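PDB 1JAK: beta-N-acetylhexosaminidase from Streptomyces plicatus, which catalyses the hydrolysis of terminal N-acetylhexosamine residues from glycosides, as a family 20 enzyme working through substrate-assisted catalysis. Local coordinates for residues 208-211 against 212-216; 403-406 against 407-410. All coordinates share one frame; numbering follows the deposited sequence.

How the interactions relate
Both interactions are local folds of the chain within the family 20 catalytic domain, an alpha/beta barrel built round a parallel eight-stranded sheet. Residues 208-216 come first, forming the short helix 210-213 and its exit, after strand 190-194 and before helix 230-242. Interaction 2, residues 403-410, comes much later, in the long loop between strand 389-392 and helix 420-424. Their centres lie 35 Å apart and their nearest atoms about 21 Å, so neither touches the other. Each therefore shapes its own connection between barrel elements. Interaction 2 belongs to the loop that also supplies pocket residues Y399, D401, M402, L412 and W414, and K403's side chain is about 10 Å from the bound inhibitor.

Interaction 1: 208-211 against 212-216; sequences WPRL and ATYGG
R210 brings NH2 over one face of the Y214 ring, near CG rather than the centre, one helical turn further on. The contact is an off-centre cation-pi pair: R210 CZ sits 4.8 Å from the centroid of the Y214 ring, and the two planes are 26° apart. The side chains come closest at R210 NH2 to Y214 CG, 3.7 Å. The arginine gets there by bending at chi3 (61°), while Y214 turns CG away from its own backbone N (chi1 -171°), which sets the two side chains alongside each other, pointing the same way. R210 NE is bonded to the carbonyl of S263, which helps fix the guanidinium.

The backbone meanwhile closes the helix. R210 O takes two N-H groups, from Y214 N at 2.8 Å and from G215 N at 3.0 Å, the latter in the carbonyl plane. G215 must stay bare, because a beta carbon would run into L211 O. One residue earlier, T213 N makes a weak bond to P209 O.

L211 packs on A260 and S263 of helix 258-263 and on F297 of helix 292-307; Y214 also touches S263, and W208 packs edge-to-face with F297.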
loop_
_atom_site.group_PDB
_atom_site.type_symbol
_atom_site.label_atom_id
_atom_site.label_comp_id
_atom_site.label_asym_id
_atom_site.label_seq_id
_atom_site.Cartn_x
_atom_site.Cartn_y
_atom_site.Cartn_z
ATOM N N TRP A 208 10.184 3.874 -26.677
ATOM C CA TRP A 208 11.547 3.473 -26.321
ATOM C C TRP A 208 11.506 1.989 -25.947
ATOM O O TRP A 208 11.637 1.628 -24.776
ATOM C CB TRP A 208 12.057 4.297 -25.132
ATOM C CG TRP A 208 12.094 5.779 -25.389
ATOM C CD1 TRP A 208 11.025 6.622 -25.485
ATOM C CD2 TRP A 208 13.258 6.580 -25.630
ATOM N NE1 TRP A 208 11.449 7.898 -25.774
ATOM C CE2 TRP A 208 12.816 7.900 -25.869
ATOM C CE3 TRP A 208 14.634 6.309 -25.670
ATOM C CZ2 TRP A 208 13.700 8.952 -26.144
ATOM C CZ3 TRP A 208 15.517 7.356 -25.944
ATOM C CH2 TRP A 208 15.043 8.661 -26.178
ATOM N N PRO A 209 11.338 1.110 -26.949
ATOM C CA PRO A 209 11.256 -0.348 -26.807
ATOM C C PRO A 209 12.344 -1.048 -25.997
ATOM O O PRO A 209 12.070 -2.050 -25.335
ATOM C CB PRO A 209 11.234 -0.836 -28.254
ATOM C CG PRO A 209 10.611 0.296 -28.989
ATOM C CD PRO A 209 11.292 1.487 -28.374
ATOM N N ARG A 210 13.572 -0.536 -26.051
ATOM C CA ARG A 210 14.681 -1.159 -25.330
ATOM C C ARG A 210 14.614 -1.031 -23.815
ATOM O O ARG A 210 15.267 -1.793 -23.099
ATOM C CB ARG A 210 16.021 -0.603 -25.823
ATOM C CG ARG A 210 16.422 -1.073 -27.214
ATOM C CD ARG A 210 17.702 -0.384 -27.673
ATOM N NE ARG A 210 18.841 -0.658 -26.797
ATOM C CZ ARG A 210 19.460 -1.832 -26.711
ATOM N NH1 ARG A 210 19.053 -2.859 -27.447
ATOM N NH2 ARG A 210 20.493 -1.980 -25.891
ATOM N N LEU A 211 13.841 -0.071 -23.316
ATOM C CA LEU A 211 13.733 0.099 -21.872
ATOM C C LEU A 211 13.269 -1.207 -21.243
ATOM O O LEU A 211 13.845 -1.669 -20.261
ATOM C CB LEU A 211 12.754 1.223 -21.524
ATOM C CG LEU A 211 13.169 2.638 -21.940
ATOM C CD1 LEU A 211 12.057 3.616 -21.612
ATOM C CD2 LEU A 211 14.454 3.035 -21.216
ATOM N N ALA A 212 12.240 -1.816 -21.827
ATOM C CA ALA A 212 11.726 -3.072 -21.300
ATOM C C ALA A 212 12.535 -4.292 -21.736
ATOM O O ALA A 212 12.920 -5.113 -20.904
ATOM C CB ALA A 212 10.258 -3.249 -21.707
ATOM N N THR A 213 12.799 -4.410 -23.036
ATOM C CA THR A 213 13.525 -5.564 -23.558
ATOM C C THR A 213 14.967 -5.687 -23.081
ATOM O O THR A 213 15.480 -6.797 -22.928
ATOM C CB THR A 213 13.501 -5.580 -25.099
ATOM O OG1 THR A 213 14.177 -4.424 -25.604
ATOM C CG2 THR A 213 12.069 -5.577 -25.599
ATOM N N TYR A 214 15.624 -4.555 -22.847
ATOM C CA TYR A 214 17.000 -4.577 -22.367
ATOM C C TYR A 214 17.048 -4.145 -20.902
ATOM O O TYR A 214 17.578 -4.862 -20.051
ATOM C CB TYR A 214 17.881 -3.640 -23.196
ATOM C CG TYR A 214 19.355 -3.780 -22.878
ATOM C CD1 TYR A 214 20.078 -4.889 -23.314
ATOM C CD2 TYR A 214 20.021 -2.814 -22.118
ATOM C CE1 TYR A 214 21.434 -5.037 -23.001
ATOM C CE2 TYR A 214 21.371 -2.952 -21.800
ATOM C CZ TYR A 214 22.071 -4.062 -22.244
ATOM O OH TYR A 214 23.408 -4.196 -21.941
ATOM N N GLY A 215 16.483 -2.977 -20.616
ATOM C CA GLY A 215 16.480 -2.463 -19.255
ATOM C C GLY A 215 15.780 -3.355 -18.246
ATOM O O GLY A 215 16.064 -3.294 -17.050
ATOM N N GLY A 216 14.855 -4.184 -18.713
ATOM C CA GLY A 216 14.161 -5.064 -17.792
ATOM C C GLY A 216 14.687 -6.487 -17.848
ATOM O O GLY A 216 14.122 -7.378 -17.214
HETATM O O HOH W 1 10.025 -0.350 -23.360
#

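Interaction 2: 403-406 against 407-410; sequences KYTK and DTPL
T408 OG1 accepts two backbone N-H groups in succession, from Y404 N at 3.0 Å and from T405 N at 3.1 Å. The second bond is nearly straight (165°), the first more bent (132°). With OG1 swung anti to the carbonyl carbon (chi1 -60°), the hydroxyl reaches back across the turn to both amides. T408 N in turn donates to T405 O at 3.1 Å, closing a type I beta turn from T405 to T408; it approaches from well above the carbonyl plane. Inside the turn, T405 OG1 receives D407 N at 3.2 Å, an ST turn within the beta turn.

Two waters link K403 NZ to T408 O, one of them through a weak bond to NZ; the other also donates to K406 O at 2.8 Å. The lysine chain, extended beyond CG, runs antiparallel alongside the T408 side chain, with K403 CB against T408 CB at 3.7 Å. K403 CG rests on L410 O (3.2 Å), a buried carbonyl with no polar partner in the model. T408 OG1 lies at the edge of the Y404 ring, near its plane, and CG2 packs close to CD2; that ring stacks on Y504 while its hydroxyl bonds the carbonyl of Y460. T408 also touches M461 of helix 455-462. At the exposed end of the turn, K406 and D407 lie side by side in a long salt bridge.

A valine at T408 would probably leave the amides of Y404 and T405 without their shared acceptor, and the chain before the turn freer to shift.

The chemistry thus implies a turn held mainly by threonine hydroxyls and backbone amides; the lysine's ammonium is probably stabilised by waters that donate on to carbonyl oxygens, and the exposed K406-D407 pair likely adds little.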
loop_
_atom_site.group_PDB
_atom_site.type_symbol
_atom_site.label_atom_id
_atom_site.label_comp_id
_atom_site.label_asym_id
_atom_site.label_seq_id
_atom_site.Cartn_x
_atom_site.Cartn_y
_atom_site.Cartn_z
ATOM N N LYS A 403 15.463 -4.275 8.807
ATOM C CA LYS A 403 15.556 -5.366 9.772
ATOM C C LYS A 403 14.900 -5.037 11.108
ATOM O O LYS A 403 14.913 -3.889 11.554
ATOM C CB LYS A 403 17.023 -5.723 10.024
ATOM C CG LYS A 403 17.732 -6.337 8.831
ATOM C CD LYS A 403 19.166 -6.701 9.191
ATOM C CE LYS A 403 19.895 -7.316 8.005
ATOM N NZ LYS A 403 21.295 -7.685 8.362
ATOM N N TYR A 404 14.339 -6.061 11.745
ATOM C CA TYR A 404 13.696 -5.912 13.048
ATOM C C TYR A 404 14.783 -5.790 14.111
ATOM O O TYR A 404 14.665 -5.007 15.059
ATOM C CB TYR A 404 12.850 -7.140 13.364
ATOM C CG TYR A 404 11.756 -7.421 12.368
ATOM C CD1 TYR A 404 10.565 -6.696 12.389
ATOM C CD2 TYR A 404 11.898 -8.436 11.423
ATOM C CE1 TYR A 404 9.538 -6.981 11.495
ATOM C CE2 TYR A 404 10.880 -8.728 10.524
ATOM C CZ TYR A 404 9.701 -8.001 10.568
ATOM O OH TYR A 404 8.674 -8.311 9.710
ATOM N N THR A 405 15.827 -6.599 13.949
ATOM C CA THR A 405 16.964 -6.621 14.860
ATOM C C THR A 405 18.200 -6.988 14.056
ATOM O O THR A 405 18.109 -7.302 12.867
ATOM C CB THR A 405 16.805 -7.685 15.971
ATOM O OG1 THR A 405 16.928 -8.995 15.399
ATOM C CG2 THR A 405 15.453 -7.555 16.654
ATOM N N LYS A 406 19.355 -6.973 14.710
ATOM C CA LYS A 406 20.599 -7.303 14.034
ATOM C C LYS A 406 20.622 -8.737 13.519
ATOM O O LYS A 406 21.448 -9.077 12.675
ATOM C CB LYS A 406 21.788 -7.081 14.975
ATOM C CG LYS A 406 21.823 -8.019 16.170
ATOM C CD LYS A 406 23.055 -7.755 17.026
ATOM C CE LYS A 406 23.188 -8.776 18.147
ATOM N NZ LYS A 406 22.021 -8.751 19.073
ATOM N N ASP A 407 19.710 -9.574 14.007
ATOM C CA ASP A 407 19.677 -10.969 13.582
ATOM C C ASP A 407 18.670 -11.313 12.484
ATOM O O ASP A 407 18.586 -12.466 12.058
ATOM C CB ASP A 407 19.455 -11.875 14.794
ATOM C CG ASP A 407 20.604 -11.807 15.787
ATOM O OD1 ASP A 407 21.770 -11.930 15.356
ATOM O OD2 ASP A 407 20.343 -11.634 16.995
ATOM N N THR A 408 17.910 -10.324 12.025
ATOM C CA THR A 408 16.938 -10.560 10.958
ATOM C C THR A 408 17.713 -11.051 9.729
ATOM O O THR A 408 18.659 -10.400 9.283
ATOM C CB THR A 408 16.173 -9.263 10.632
ATOM O OG1 THR A 408 15.490 -8.813 11.810
ATOM C CG2 THR A 408 15.155 -9.496 9.526
ATOM N N PRO A 409 17.323 -12.215 9.173
ATOM C CA PRO A 409 17.954 -12.844 8.004
ATOM C C PRO A 409 17.778 -12.173 6.641
ATOM O O PRO A 409 18.455 -12.536 5.676
ATOM C CB PRO A 409 17.379 -14.255 8.031
ATOM C CG PRO A 409 16.003 -14.032 8.546
ATOM C CD PRO A 409 16.228 -13.059 9.685
ATOM N N LEU A 410 16.870 -11.210 6.564
ATOM C CA LEU A 410 16.613 -10.482 5.325
ATOM C C LEU A 410 16.564 -8.996 5.662
ATOM O O LEU A 410 16.667 -8.619 6.826
ATOM C CB LEU A 410 15.263 -10.906 4.738
ATOM C CG LEU A 410 15.096 -12.370 4.323
ATOM C CD1 LEU A 410 13.625 -12.669 4.088
ATOM C CD2 LEU A 410 15.903 -12.640 3.064
HETATM O O HOH W 2 21.280 -9.959 10.045
HETATM O O HOH W 3 20.420 -10.270 6.892
#